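Local coordinates for protein putative thiosugar synthase (Amycolatopsis orientalis, PDB 4N6F) that probably acts as a ThiG-like thiosugar synthase, holding a hexose 6-phosphate covalently in a TIM barrel and using sulfur from a carrier protein, at residues A[190-199]-A[211-219]; A[110-120]-A[161-169]. All coordinates share one frame; numbering follows the deposited sequence.

Contact 1: A[190-199]-A[211-219]; sequences PVVVEGGIGS and ASATLVNTA. With F6R (fructose -6-phosphate), chain F.
Glu194 and Leu215 lie side by side near the C-terminal ends of two neighbouring parallel strands, the leucine methyls against the carboxylate, with Leu215 CD1 3.5 Å from Glu194 OE2. With CG anti to the backbone N (chi1 178°) and the chain extended beyond it, Glu194 carries OE1 to the bound sugar, where F6R O4 donates to it at 2.5 Å. The phosphate is taken up by loop 195-198 and the N-terminal end of helix 218-221: Gly196 N gives a bond of 2.9 Å to F6R O3P, and Thr218 OG1 one of 2.6 Å to F6R O1P, joined by Thr218 N. Asn217 ND2 reaches F6R O5. Two waters donate to F6R O2P; one also links Gly195 N to Leu215 O, the other Ile197 O to Ala219 N. Behind this shell, the strands are paired by Val193, whose N donates to Ala213 O and whose O accepts from Leu215 N at 2.9 Å, while Ser212 N bonds to Val191 O. Ile197 CG2 packs on Val216 CG1 at 3.8 Å, and Met233 of helix 226-245 touches both. With an alanine at Glu194, F6R O4 would probably lose this acceptor and Arg162 its carboxylate partner. The contact pairs two strands of a beta-alpha-beta unit connected by helix 200-208. With no arginine or lysine in either segment, backbone N-H groups opening helix 218-221 probably help balance the phosphate charge.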
ATOM      1  N   PRO A 190      11.422 -12.720  13.105  1.00 23.51           N
ATOM      2  CA  PRO A 190      10.733 -12.014  12.038  1.00 23.43           C
ATOM      3  C   PRO A 190       9.693 -12.885  11.315  1.00 22.24           C
ATOM      4  O   PRO A 190       9.910 -14.085  11.133  1.00 20.85           O
ATOM      5  CB  PRO A 190      11.867 -11.636  11.080  1.00 23.59           C
ATOM      6  CG  PRO A 190      13.084 -11.606  11.924  1.00 24.11           C
ATOM      7  CD  PRO A 190      12.880 -12.709  12.913  1.00 24.07           C
ATOM      8  N   VAL A 191       8.584 -12.258  10.931  1.00 21.14           N
ATOM      9  CA  VAL A 191       7.507 -12.899  10.202  1.00 21.34           C
ATOM     10  C   VAL A 191       7.460 -12.374   8.759  1.00 21.59           C
ATOM     11  O   VAL A 191       7.501 -11.157   8.516  1.00 22.16           O
ATOM     12  CB  VAL A 191       6.146 -12.681  10.912  1.00 21.44           C
ATOM     13  CG1 VAL A 191       4.975 -13.096  10.032  1.00 21.77           C
ATOM     14  CG2 VAL A 191       6.103 -13.464  12.214  1.00 21.44           C
ATOM     15  N   VAL A 192       7.420 -13.317   7.821  1.00 21.24           N
ATOM     16  CA  VAL A 192       7.247 -13.058   6.398  1.00 20.59           C
ATOM     17  C   VAL A 192       5.824 -13.490   6.038  1.00 20.63           C
ATOM     18  O   VAL A 192       5.447 -14.650   6.251  1.00 20.02           O
ATOM     19  CB  VAL A 192       8.252 -13.872   5.536  1.00 20.05           C
ATOM     20  CG1 VAL A 192       8.018 -13.646   4.046  1.00 20.00           C
ATOM     21  CG2 VAL A 192       9.699 -13.536   5.890  1.00 19.86           C
ATOM     22  N   VAL A 193       5.030 -12.566   5.513  1.00 21.05           N
ATOM     23  CA  VAL A 193       3.676 -12.902   5.058  1.00 21.90           C
ATOM     24  C   VAL A 193       3.749 -13.479   3.637  1.00 22.90           C
ATOM     25  O   VAL A 193       4.466 -12.959   2.777  1.00 21.63           O
ATOM     26  CB  VAL A 193       2.723 -11.686   5.135  1.00 22.31           C
ATOM     27  CG1 VAL A 193       1.375 -11.989   4.498  1.00 22.54           C
ATOM     28  CG2 VAL A 193       2.512 -11.299   6.590  1.00 22.78           C
ATOM     29  N   GLU A 194       3.020 -14.572   3.408  1.00 24.16           N
ATOM     30  CA  GLU A 194       3.163 -15.340   2.177  1.00 25.29           C
ATOM     31  C   GLU A 194       1.898 -16.135   1.865  1.00 25.43           C
ATOM     32  O   GLU A 194       1.218 -16.629   2.767  1.00 24.55           O
ATOM     33  CB  GLU A 194       4.367 -16.280   2.311  1.00 27.32           C
ATOM     34  CG  GLU A 194       4.635 -17.207   1.126  1.00 28.74           C
ATOM     35  CD  GLU A 194       5.903 -18.026   1.307  1.00 31.01           C
ATOM     36  OE1 GLU A 194       6.072 -19.045   0.592  1.00 30.47           O
ATOM     37  OE2 GLU A 194       6.739 -17.666   2.183  1.00 31.47           O
ATOM     38  N   GLY A 195       1.596 -16.260   0.575  1.00 25.56           N
ATOM     39  CA  GLY A 195       0.473 -17.059   0.115  1.00 25.08           C
ATOM     40  C   GLY A 195      -0.744 -16.212  -0.191  1.00 25.26           C
ATOM     41  O   GLY A 195      -1.325 -15.579   0.697  1.00 24.20           O
ATOM     42  N   GLY A 196      -1.138 -16.201  -1.459  1.00 25.10           N
ATOM     43  CA  GLY A 196      -2.363 -15.528  -1.865  1.00 25.79           C
ATOM     44  C   GLY A 196      -2.238 -14.023  -2.026  1.00 25.71           C
ATOM     45  O   GLY A 196      -3.239 -13.343  -2.217  1.00 24.55           O
ATOM     46  N   ILE A 197      -1.014 -13.501  -1.954  1.00 26.11           N
ATOM     47  CA  ILE A 197      -0.779 -12.097  -2.230  1.00 26.75           C
ATOM     48  C   ILE A 197      -1.087 -11.850  -3.710  1.00 27.76           C
ATOM     49  O   ILE A 197      -0.618 -12.572  -4.597  1.00 28.74           O
ATOM     50  CB  ILE A 197       0.667 -11.654  -1.929  1.00 26.63           C
ATOM     51  CG1 ILE A 197       1.014 -11.862  -0.450  1.00 27.57           C
ATOM     52  CG2 ILE A 197       0.861 -10.189  -2.308  1.00 26.90           C
ATOM     53  CD1 ILE A 197       0.165 -11.059   0.509  1.00 27.71           C
ATOM     54  N   GLY A 198      -1.862 -10.806  -3.945  1.00 27.61           N
ATOM     55  CA  GLY A 198      -2.448 -10.509  -5.246  1.00 28.59           C
ATOM     56  C   GLY A 198      -1.939  -9.217  -5.855  1.00 28.98           C
ATOM     57  O   GLY A 198      -1.773  -9.131  -7.075  1.00 30.85           O
ATOM     58  N   SER A 199      -1.704  -8.204  -5.022  1.00 28.53           N
ATOM     59  CA  SER A 199      -1.275  -6.889  -5.505  1.00 28.46           C
ATOM     60  C   SER A 199      -0.541  -6.090  -4.435  1.00 28.31           C
ATOM     61  O   SER A 199      -0.432  -6.521  -3.281  1.00 27.55           O
ATOM     62  CB  SER A 199      -2.486  -6.093  -5.990  1.00 28.84           C
ATOM     63  OG  SER A 199      -3.300  -5.685  -4.901  1.00 29.18           O
ATOM     64  N   ALA A 211       4.688  -7.315   9.738  1.00 21.48           N
ATOM     65  CA  ALA A 211       5.512  -8.260   8.967  1.00 22.08           C
ATOM     66  C   ALA A 211       6.845  -7.591   8.617  1.00 21.77           C
ATOM     67  O   ALA A 211       6.898  -6.379   8.398  1.00 21.63           O
ATOM     68  CB  ALA A 211       4.803  -8.718   7.707  1.00 21.86           C
ATOM     69  N   SER A 212       7.915  -8.378   8.611  1.00 21.48           N
ATOM     70  CA  SER A 212       9.235  -7.874   8.227  1.00 21.65           C
ATOM     71  C   SER A 212       9.395  -7.919   6.717  1.00 22.29           C
ATOM     72  O   SER A 212      10.231  -7.202   6.157  1.00 21.49           O
ATOM     73  CB  SER A 212      10.341  -8.711   8.872  1.00 21.10           C
ATOM     74  OG  SER A 212      10.310  -8.572  10.275  1.00 21.85           O
ATOM     75  N   ALA A 213       8.618  -8.783   6.065  1.00 22.15           N
ATOM     76  CA  ALA A 213       8.688  -8.931   4.619  1.00 22.37           C
ATOM     77  C   ALA A 213       7.487  -9.705   4.093  1.00 22.80           C
ATOM     78  O   ALA A 213       6.668 -10.249   4.864  1.00 22.00           O
ATOM     79  CB  ALA A 213       9.982  -9.643   4.223  1.00 22.57           C
ATOM     80  N   THR A 214       7.407  -9.750   2.770  1.00 22.40           N
ATOM     81  CA  THR A 214       6.372 -10.469   2.060  1.00 23.75           C
ATOM     82  C   THR A 214       7.015 -11.312   0.968  1.00 23.65           C
ATOM     83  O   THR A 214       7.948 -10.862   0.306  1.00 24.11           O
ATOM     84  CB  THR A 214       5.395  -9.479   1.407  1.00 24.54           C
ATOM     85  OG1 THR A 214       4.882  -8.605   2.415  1.00 26.63           O
ATOM     86  CG2 THR A 214       4.235 -10.202   0.760  1.00 25.96           C
ATOM     87  N   LEU A 215       6.523 -12.531   0.787  1.00 23.74           N
ATOM     88  CA  LEU A 215       6.984 -13.374  -0.306  1.00 24.14           C
ATOM     89  C   LEU A 215       5.878 -13.420  -1.334  1.00 24.21           C
ATOM     90  O   LEU A 215       4.736 -13.746  -1.011  1.00 24.16           O
ATOM     91  CB  LEU A 215       7.348 -14.778   0.161  1.00 24.52           C
ATOM     92  CG  LEU A 215       8.053 -15.627  -0.908  1.00 26.13           C
ATOM     93  CD1 LEU A 215       9.052 -16.597  -0.281  1.00 26.73           C
ATOM     94  CD2 LEU A 215       7.077 -16.388  -1.791  1.00 26.58           C
ATOM     95  N   VAL A 216       6.216 -13.072  -2.545  1.00 23.84           N
ATOM     96  CA  VAL A 216       5.295 -13.066  -3.639  1.00 25.53           C
ATOM     97  C   VAL A 216       5.767 -13.963  -4.762  1.00 26.11           C
ATOM     98  O   VAL A 216       6.926 -14.160  -4.936  1.00 25.35           O
ATOM     99  CB  VAL A 216       5.024 -11.661  -4.158  1.00 25.76           C
ATOM    100  CG1 VAL A 216       4.511 -10.797  -3.044  1.00 27.18           C
ATOM    101  CG2 VAL A 216       6.247 -11.045  -4.767  1.00 26.34           C
ATOM    102  N   ASN A 217       4.815 -14.577  -5.436  1.00 27.17           N
ATOM    103  CA  ASN A 217       5.024 -15.411  -6.595  1.00 27.36           C
ATOM    104  C   ASN A 217       3.970 -15.241  -7.690  1.00 27.75           C
ATOM    105  O   ASN A 217       4.210 -14.604  -8.659  1.00 27.22           O
ATOM    106  CB  ASN A 217       5.106 -16.868  -6.160  1.00 28.45           C
ATOM    107  CG  ASN A 217       5.261 -17.823  -7.320  1.00 28.83           C
ATOM    108  OD1 ASN A 217       5.384 -17.423  -8.428  1.00 30.27           O
ATOM    109  ND2 ASN A 217       5.255 -19.077  -7.040  1.00 27.17           N
ATOM    110  N   THR A 218       2.775 -15.751  -7.466  1.00 28.06           N
ATOM    111  CA  THR A 218       1.713 -15.732  -8.441  1.00 27.68           C
ATOM    112  C   THR A 218       1.285 -14.327  -8.880  1.00 28.42           C
ATOM    113  O   THR A 218       0.984 -14.130 -10.001  1.00 27.25           O
ATOM    114  CB  THR A 218       0.479 -16.509  -7.944  1.00 27.33           C
ATOM    115  OG1 THR A 218       0.818 -17.857  -7.754  1.00 26.46           O
ATOM    116  CG2 THR A 218      -0.624 -16.448  -8.919  1.00 27.36           C
ATOM    117  N   ALA A 219       1.251 -13.371  -7.980  1.00 28.37           N
ATOM    118  CA  ALA A 219       0.879 -11.985  -8.312  1.00 28.27           C
ATOM    119  C   ALA A 219       1.728 -11.340  -9.415  1.00 28.92           C
ATOM    120  O   ALA A 219       1.234 -10.492 -10.172  1.00 28.93           O
ATOM    121  CB  ALA A 219       0.936 -11.116  -7.072  1.00 28.17           C
TER
HETATM  122  C1  F6R F 304       7.640 -21.644  -1.357  1.00 34.09           C
HETATM  123  C2  F6R F 304       7.212 -20.962  -2.626  1.00 36.57           C
HETATM  124  C3  F6R F 304       5.782 -20.970  -3.107  1.00 35.05           C
HETATM  125  C4  F6R F 304       4.992 -19.963  -2.269  1.00 32.46           C
HETATM  126  C5  F6R F 304       3.654 -19.608  -2.925  1.00 30.85           C
HETATM  127  C6  F6R F 304       3.139 -18.271  -2.431  1.00 29.00           C
HETATM  128  O2  F6R F 304       8.035 -20.323  -3.284  1.00 41.14           O
HETATM  129  O3  F6R F 304       5.149 -22.253  -3.056  1.00 32.63           O
HETATM  130  O4  F6R F 304       4.736 -20.521  -0.970  1.00 32.15           O
HETATM  131  O5  F6R F 304       3.769 -19.544  -4.345  1.00 28.86           O
HETATM  132  O6  F6R F 304       1.828 -18.080  -2.950  1.00 28.59           O
HETATM  133  P   F6R F 304       1.509 -17.149  -4.204  1.00 27.31           P
HETATM  134  O1P F6R F 304       1.960 -17.977  -5.370  1.00 25.96           O
HETATM  135  O2P F6R F 304       2.299 -15.880  -4.028  1.00 29.47           O
HETATM  136  O3P F6R F 304       0.032 -16.932  -4.038  1.00 26.98           O
HETATM  137  O   HOH W   1       8.291  -9.348  11.634  1.00 21.92           O
HETATM  138  O   HOH W   2       2.215 -14.761  -1.669  1.00 22.87           O
HETATM  139  O   HOH W   3       1.807 -13.638  -5.131  1.00 21.02           O
HETATM  140  O   HOH W   4      -1.270  -9.742  -9.712  1.00 26.16           O

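Contact 2: A[110-120]-A[161-169]; sequences KLDVRGDDNTP and LRVMASPVA. With F6R (fructose -6-phosphate), chain F.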
ATOM      1  N   LYS A 110      14.459 -22.582   2.861  1.00 24.47           N
ATOM      2  CA  LYS A 110      13.034 -22.309   2.756  1.00 25.54           C
ATOM      3  C   LYS A 110      12.364 -23.642   2.923  1.00 25.99           C
ATOM      4  O   LYS A 110      12.406 -24.483   2.034  1.00 26.25           O
ATOM      5  CB  LYS A 110      12.751 -21.618   1.417  1.00 26.03           C
ATOM      6  CG  LYS A 110      11.291 -21.420   1.079  1.00 26.69           C
ATOM      7  CD  LYS A 110      11.151 -20.687  -0.251  1.00 28.51           C
ATOM      8  CE  LYS A 110       9.698 -20.429  -0.650  1.00 30.38           C
ATOM      9  NZ  LYS A 110       9.122 -21.657  -1.224  1.00 32.63           N
ATOM     10  N   LEU A 111      11.793 -23.871   4.099  1.00 26.60           N
ATOM     11  CA  LEU A 111      11.260 -25.180   4.455  1.00 26.13           C
ATOM     12  C   LEU A 111       9.769 -25.211   4.222  1.00 27.54           C
ATOM     13  O   LEU A 111       9.016 -24.428   4.821  1.00 28.10           O
ATOM     14  CB  LEU A 111      11.567 -25.496   5.915  1.00 26.93           C
ATOM     15  CG  LEU A 111      10.976 -26.789   6.482  1.00 27.06           C
ATOM     16  CD1 LEU A 111      11.524 -28.012   5.763  1.00 26.32           C
ATOM     17  CD2 LEU A 111      11.261 -26.863   7.972  1.00 27.28           C
ATOM     18  N   ASP A 112       9.350 -26.120   3.346  1.00 28.94           N
ATOM     19  CA  ASP A 112       7.953 -26.311   2.997  1.00 30.60           C
ATOM     20  C   ASP A 112       7.604 -27.797   3.127  1.00 33.07           C
ATOM     21  O   ASP A 112       8.280 -28.660   2.547  1.00 34.48           O
ATOM     22  CB  ASP A 112       7.706 -25.840   1.562  1.00 31.17           C
ATOM     23  CG  ASP A 112       7.656 -24.328   1.442  1.00 31.61           C
ATOM     24  OD1 ASP A 112       6.748 -23.718   2.016  1.00 30.00           O
ATOM     25  OD2 ASP A 112       8.517 -23.738   0.752  1.00 35.13           O
ATOM     26  N   VAL A 113       6.589 -28.078   3.940  1.00 34.02           N
ATOM     27  CA  VAL A 113       6.021 -29.409   4.101  1.00 35.09           C
ATOM     28  C   VAL A 113       4.510 -29.243   3.999  1.00 36.96           C
ATOM     29  O   VAL A 113       3.874 -28.727   4.920  1.00 37.88           O
ATOM     30  CB  VAL A 113       6.379 -30.020   5.465  1.00 35.26           C
ATOM     31  CG1 VAL A 113       5.805 -31.424   5.596  1.00 35.14           C
ATOM     32  CG2 VAL A 113       7.887 -30.048   5.654  1.00 35.47           C
ATOM     33  N   ARG A 114       3.941 -29.666   2.874  1.00 39.78           N
ATOM     34  CA  ARG A 114       2.531 -29.392   2.579  1.00 43.79           C
ATOM     35  C   ARG A 114       1.673 -30.639   2.428  1.00 47.53           C
ATOM     36  O   ARG A 114       2.156 -31.693   2.015  1.00 46.38           O
ATOM     37  CB  ARG A 114       2.429 -28.561   1.307  1.00 43.03           C
ATOM     38  CG  ARG A 114       3.326 -27.350   1.351  1.00 42.87           C
ATOM     39  CD  ARG A 114       3.065 -26.397   0.209  1.00 43.59           C
ATOM     40  NE  ARG A 114       3.873 -25.196   0.373  1.00 42.21           N
ATOM     41  CZ  ARG A 114       3.888 -24.167  -0.463  1.00 40.27           C
ATOM     42  NH1 ARG A 114       3.125 -24.172  -1.556  1.00 40.63           N
ATOM     43  NH2 ARG A 114       4.671 -23.124  -0.200  1.00 38.92           N
ATOM     44  N   GLY A 115       0.395 -30.494   2.781  1.00 54.74           N
ATOM     45  CA  GLY A 115      -0.626 -31.478   2.449  1.00 61.08           C
ATOM     46  C   GLY A 115      -0.958 -31.403   0.968  1.00 66.71           C
ATOM     47  O   GLY A 115      -0.550 -30.463   0.276  1.00 69.42           O
ATOM     48  N   ASP A 116      -1.703 -32.388   0.474  1.00 71.16           N
ATOM     49  CA  ASP A 116      -2.032 -32.456  -0.958  1.00 73.76           C
ATOM     50  C   ASP A 116      -2.916 -31.290  -1.430  1.00 70.72           C
ATOM     51  O   ASP A 116      -2.986 -31.015  -2.630  1.00 72.51           O
ATOM     52  CB  ASP A 116      -2.667 -33.815  -1.325  1.00 78.30           C
ATOM     53  CG  ASP A 116      -1.629 -34.861  -1.756  1.00 79.89           C
ATOM     54  OD1 ASP A 116      -0.481 -34.838  -1.257  1.00 80.68           O
ATOM     55  OD2 ASP A 116      -1.965 -35.711  -2.607  1.00 81.28           O
ATOM     56  N   ASP A 117      -3.570 -30.596  -0.496  1.00 65.14           N
ATOM     57  CA  ASP A 117      -4.309 -29.371  -0.831  1.00 62.51           C
ATOM     58  C   ASP A 117      -3.413 -28.119  -0.943  1.00 55.06           C
ATOM     59  O   ASP A 117      -3.927 -27.005  -1.022  1.00 53.99           O
ATOM     60  CB  ASP A 117      -5.450 -29.129   0.171  1.00 64.14           C
ATOM     61  CG  ASP A 117      -4.954 -28.842   1.576  1.00 66.63           C
ATOM     62  OD1 ASP A 117      -3.907 -29.405   1.977  1.00 66.90           O
ATOM     63  OD2 ASP A 117      -5.626 -28.057   2.279  1.00 65.64           O
ATOM     64  N   ASN A 118      -2.091 -28.312  -0.956  1.00 49.37           N
ATOM     65  CA  ASN A 118      -1.108 -27.229  -1.108  1.00 45.45           C
ATOM     66  C   ASN A 118      -1.121 -26.226   0.055  1.00 43.78           C
ATOM     67  O   ASN A 118      -0.846 -25.042  -0.113  1.00 41.96           O
ATOM     68  CB  ASN A 118      -1.309 -26.513  -2.444  1.00 45.28           C
ATOM     69  CG  ASN A 118      -0.042 -25.846  -2.948  1.00 43.43           C
ATOM     70  OD1 ASN A 118       1.055 -26.197  -2.537  1.00 42.77           O
ATOM     71  ND2 ASN A 118      -0.194 -24.887  -3.853  1.00 43.40           N
ATOM     72  N   THR A 119      -1.439 -26.740   1.236  1.00 42.96           N
ATOM     73  CA  THR A 119      -1.513 -25.975   2.468  1.00 42.76           C
ATOM     74  C   THR A 119      -0.402 -26.490   3.386  1.00 38.70           C
ATOM     75  O   THR A 119      -0.136 -27.696   3.408  1.00 34.82           O
ATOM     76  CB  THR A 119      -2.906 -26.163   3.111  1.00 46.38           C
ATOM     77  OG1 THR A 119      -3.832 -25.248   2.512  1.00 51.91           O
ATOM     78  CG2 THR A 119      -2.887 -25.930   4.595  1.00 48.32           C
ATOM     79  N   PRO A 120       0.266 -25.587   4.135  1.00 35.55           N
ATOM     80  CA  PRO A 120       1.288 -26.092   5.043  1.00 36.03           C
ATOM     81  C   PRO A 120       0.706 -27.071   6.061  1.00 35.21           C
ATOM     82  O   PRO A 120      -0.370 -26.823   6.594  1.00 34.96           O
ATOM     83  CB  PRO A 120       1.800 -24.837   5.760  1.00 35.93           C
ATOM     84  CG  PRO A 120       1.421 -23.700   4.895  1.00 36.68           C
ATOM     85  CD  PRO A 120       0.208 -24.118   4.117  1.00 36.56           C
ATOM     86  N   LEU A 161       9.751 -16.832  10.295  1.00 22.73           N
ATOM     87  CA  LEU A 161       8.523 -17.586  10.074  1.00 24.67           C
ATOM     88  C   LEU A 161       7.800 -17.045   8.875  1.00 23.77           C
ATOM     89  O   LEU A 161       7.506 -15.860   8.820  1.00 24.68           O
ATOM     90  CB  LEU A 161       7.573 -17.410  11.259  1.00 27.10           C
ATOM     91  CG  LEU A 161       7.294 -18.583  12.168  1.00 30.11           C
ATOM     92  CD1 LEU A 161       6.162 -18.201  13.108  1.00 29.67           C
ATOM     93  CD2 LEU A 161       6.918 -19.819  11.354  1.00 31.99           C
ATOM     94  N   ARG A 162       7.492 -17.906   7.926  1.00 23.40           N
ATOM     95  CA  ARG A 162       6.603 -17.534   6.840  1.00 23.46           C
ATOM     96  C   ARG A 162       5.205 -17.975   7.257  1.00 23.98           C
ATOM     97  O   ARG A 162       5.007 -19.120   7.689  1.00 23.26           O
ATOM     98  CB  ARG A 162       7.048 -18.179   5.526  1.00 23.00           C
ATOM     99  CG  ARG A 162       8.440 -17.739   5.070  1.00 23.42           C
ATOM    100  CD  ARG A 162       9.201 -18.846   4.338  1.00 23.47           C
ATOM    101  NE  ARG A 162       8.407 -19.378   3.236  1.00 24.17           N
ATOM    102  CZ  ARG A 162       8.300 -20.669   2.904  1.00 24.15           C
ATOM    103  NH1 ARG A 162       7.510 -21.011   1.892  1.00 24.66           N
ATOM    104  NH2 ARG A 162       8.950 -21.617   3.564  1.00 24.06           N
ATOM    105  N   VAL A 163       4.247 -17.055   7.154  1.00 24.30           N
ATOM    106  CA  VAL A 163       2.890 -17.271   7.659  1.00 25.24           C
ATOM    107  C   VAL A 163       1.879 -17.049   6.528  1.00 24.78           C
ATOM    108  O   VAL A 163       1.951 -16.055   5.816  1.00 23.90           O
ATOM    109  CB  VAL A 163       2.603 -16.320   8.849  1.00 26.39           C
ATOM    110  CG1 VAL A 163       1.162 -16.425   9.304  1.00 26.90           C
ATOM    111  CG2 VAL A 163       3.535 -16.644  10.011  1.00 26.23           C
ATOM    112  N   MET A 164       0.947 -17.986   6.360  1.00 25.26           N
ATOM    113  CA  MET A 164       0.044 -17.970   5.214  1.00 25.42           C
ATOM    114  C   MET A 164      -1.014 -16.902   5.376  1.00 24.92           C
ATOM    115  O   MET A 164      -1.704 -16.863   6.386  1.00 25.13           O
ATOM    116  CB  MET A 164      -0.617 -19.330   5.004  1.00 27.87           C
ATOM    117  CG  MET A 164      -1.692 -19.340   3.920  1.00 30.14           C
ATOM    118  SD  MET A 164      -2.160 -20.993   3.361  1.00 31.04           S
ATOM    119  CE  MET A 164      -1.162 -21.139   1.891  1.00 30.14           C
ATOM    120  N   ALA A 165      -1.115 -16.031   4.378  1.00 23.70           N
ATOM    121  CA  ALA A 165      -2.122 -14.982   4.342  1.00 24.46           C
ATOM    122  C   ALA A 165      -3.454 -15.507   3.801  1.00 25.88           C
ATOM    123  O   ALA A 165      -4.506 -15.236   4.362  1.00 27.22           O
ATOM    124  CB  ALA A 165      -1.629 -13.824   3.480  1.00 24.15           C
ATOM    125  N   SER A 166      -3.394 -16.234   2.690  1.00 27.97           N
ATOM    126  CA  SER A 166      -4.561 -16.895   2.104  1.00 28.76           C
ATOM    127  C   SER A 166      -4.050 -17.988   1.157  1.00 29.23           C
ATOM    128  O   SER A 166      -2.837 -18.170   1.039  1.00 28.80           O
ATOM    129  CB  SER A 166      -5.444 -15.885   1.377  1.00 28.97           C
ATOM    130  OG  SER A 166      -4.728 -15.219   0.365  1.00 30.52           O
ATOM    131  N   PRO A 167      -4.959 -18.739   0.507  1.00 29.81           N
ATOM    132  CA  PRO A 167      -4.460 -19.879  -0.254  1.00 29.75           C
ATOM    133  C   PRO A 167      -3.532 -19.504  -1.400  1.00 29.31           C
ATOM    134  O   PRO A 167      -3.683 -18.443  -2.013  1.00 27.23           O
ATOM    135  CB  PRO A 167      -5.744 -20.546  -0.780  1.00 30.55           C
ATOM    136  CG  PRO A 167      -6.790 -20.163   0.213  1.00 30.89           C
ATOM    137  CD  PRO A 167      -6.433 -18.756   0.611  1.00 30.82           C
ATOM    138  N   VAL A 168      -2.579 -20.391  -1.657  1.00 29.68           N
ATOM    139  CA  VAL A 168      -1.571 -20.194  -2.682  1.00 31.26           C
ATOM    140  C   VAL A 168      -2.220 -20.002  -4.043  1.00 30.82           C
ATOM    141  O   VAL A 168      -3.121 -20.747  -4.412  1.00 30.50           O
ATOM    142  CB  VAL A 168      -0.596 -21.387  -2.728  1.00 32.11           C
ATOM    143  CG1 VAL A 168       0.335 -21.302  -3.930  1.00 32.83           C
ATOM    144  CG2 VAL A 168       0.224 -21.424  -1.454  1.00 33.57           C
ATOM    145  N   ALA A 169      -1.746 -18.991  -4.772  1.00 29.97           N
ATOM    146  CA  ALA A 169      -2.196 -18.677  -6.139  1.00 29.45           C
ATOM    147  C   ALA A 169      -3.578 -18.073  -6.202  1.00 29.58           C
ATOM    148  O   ALA A 169      -4.101 -17.856  -7.289  1.00 30.08           O
ATOM    149  CB  ALA A 169      -2.106 -19.895  -7.067  1.00 28.93           C
TER
HETATM  150  C1  F6R F 304       7.640 -21.644  -1.357  1.00 34.09           C
HETATM  151  C2  F6R F 304       7.212 -20.962  -2.626  1.00 36.57           C
HETATM  152  C3  F6R F 304       5.782 -20.970  -3.107  1.00 35.05           C
HETATM  153  C4  F6R F 304       4.992 -19.963  -2.269  1.00 32.46           C
HETATM  154  C5  F6R F 304       3.654 -19.608  -2.925  1.00 30.85           C
HETATM  155  C6  F6R F 304       3.139 -18.271  -2.431  1.00 29.00           C
HETATM  156  O2  F6R F 304       8.035 -20.323  -3.284  1.00 41.14           O
HETATM  157  O3  F6R F 304       5.149 -22.253  -3.056  1.00 32.63           O
HETATM  158  O4  F6R F 304       4.736 -20.521  -0.970  1.00 32.15           O
HETATM  159  O5  F6R F 304       3.769 -19.544  -4.345  1.00 28.86           O
HETATM  160  O6  F6R F 304       1.828 -18.080  -2.950  1.00 28.59           O
HETATM  161  P   F6R F 304       1.509 -17.149  -4.204  1.00 27.31           P
HETATM  162  O1P F6R F 304       1.960 -17.977  -5.370  1.00 25.96           O
HETATM  163  O2P F6R F 304       2.299 -15.880  -4.028  1.00 29.47           O
HETATM  164  O3P F6R F 304       0.032 -16.932  -4.038  1.00 26.98           O
HETATM  165  O   HOH W   5      -2.720 -23.131  -0.584  1.00 33.64           O
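Arg162 reaches from its strand to Asp112, NH1 donating to OD1 at 2.8 Å and more weakly to OD2, in a salt bridge whose carboxylate and guanidinium planes stand 87° apart. OD1 receives NH1 on its syn lone pair; it also accepts Arg114 NH2 at 3.1 Å, from above the carboxylate plane, so one oxygen ties two arginines together. Bends at chi2 and chi3 bring the Arg162 guanidinium against Lys110, whose CG lies over one face, 3.4 Å from Arg162 NH2. That NH2 has a weak bond to Leu111 O and a further acceptor in Leu140 O, while NE is paired with Glu194. Lys110 NZ is bonded covalently to F6R C1 at 1.5 Å, a single C-N bond next to a ketone, consistent with a product derived from a Schiff base. Arg114 divides its donors: NH2 gives a bond of 2.7 Å to F6R O4 and a weak one to O3, and NH1 bonds in the guanidinium plane to Asn118 OD1 at 3.1 Å. Farther along, in the loop, Asn118 ND2 meets Val168 CG1, and a water accepts from Val168 N and donates to Asn118 O. Ala169 N completes this side, donating to F6R O3P at 2.8 Å. Pro120 CD touches Met164 CE. Strands 108-111 and 161-164 are not adjacent: strand 138-143 runs between them, its Phe142 touching Asp112, Arg114, Pro120 and Arg162, while helix 122-134 packs against Leu111 and Val113 from the outside of the barrel.

Both contacts are largely buried and lie in the same parallel barrel, where strands 191-194 and 161-164 are neighbours, yet they are built differently. Contact 1 joins adjacent strands through main-chain bonds and aliphatic packing; contact 2 spans an intervening strand with long charged side chains, and the loop after strand 108-111 reaches solvent at Asp116 to Asn118. They share the ligand: contact 1 supplies most of the phosphate grip, contact 2 the covalent lysine and one backbone N-H for the phosphate, while both hold sugar atom O4. They meet in the salt bridge between Glu194 OE2 and Arg162 NE, 2.6 Å long, which extends the charged network of contact 2 into contact 1.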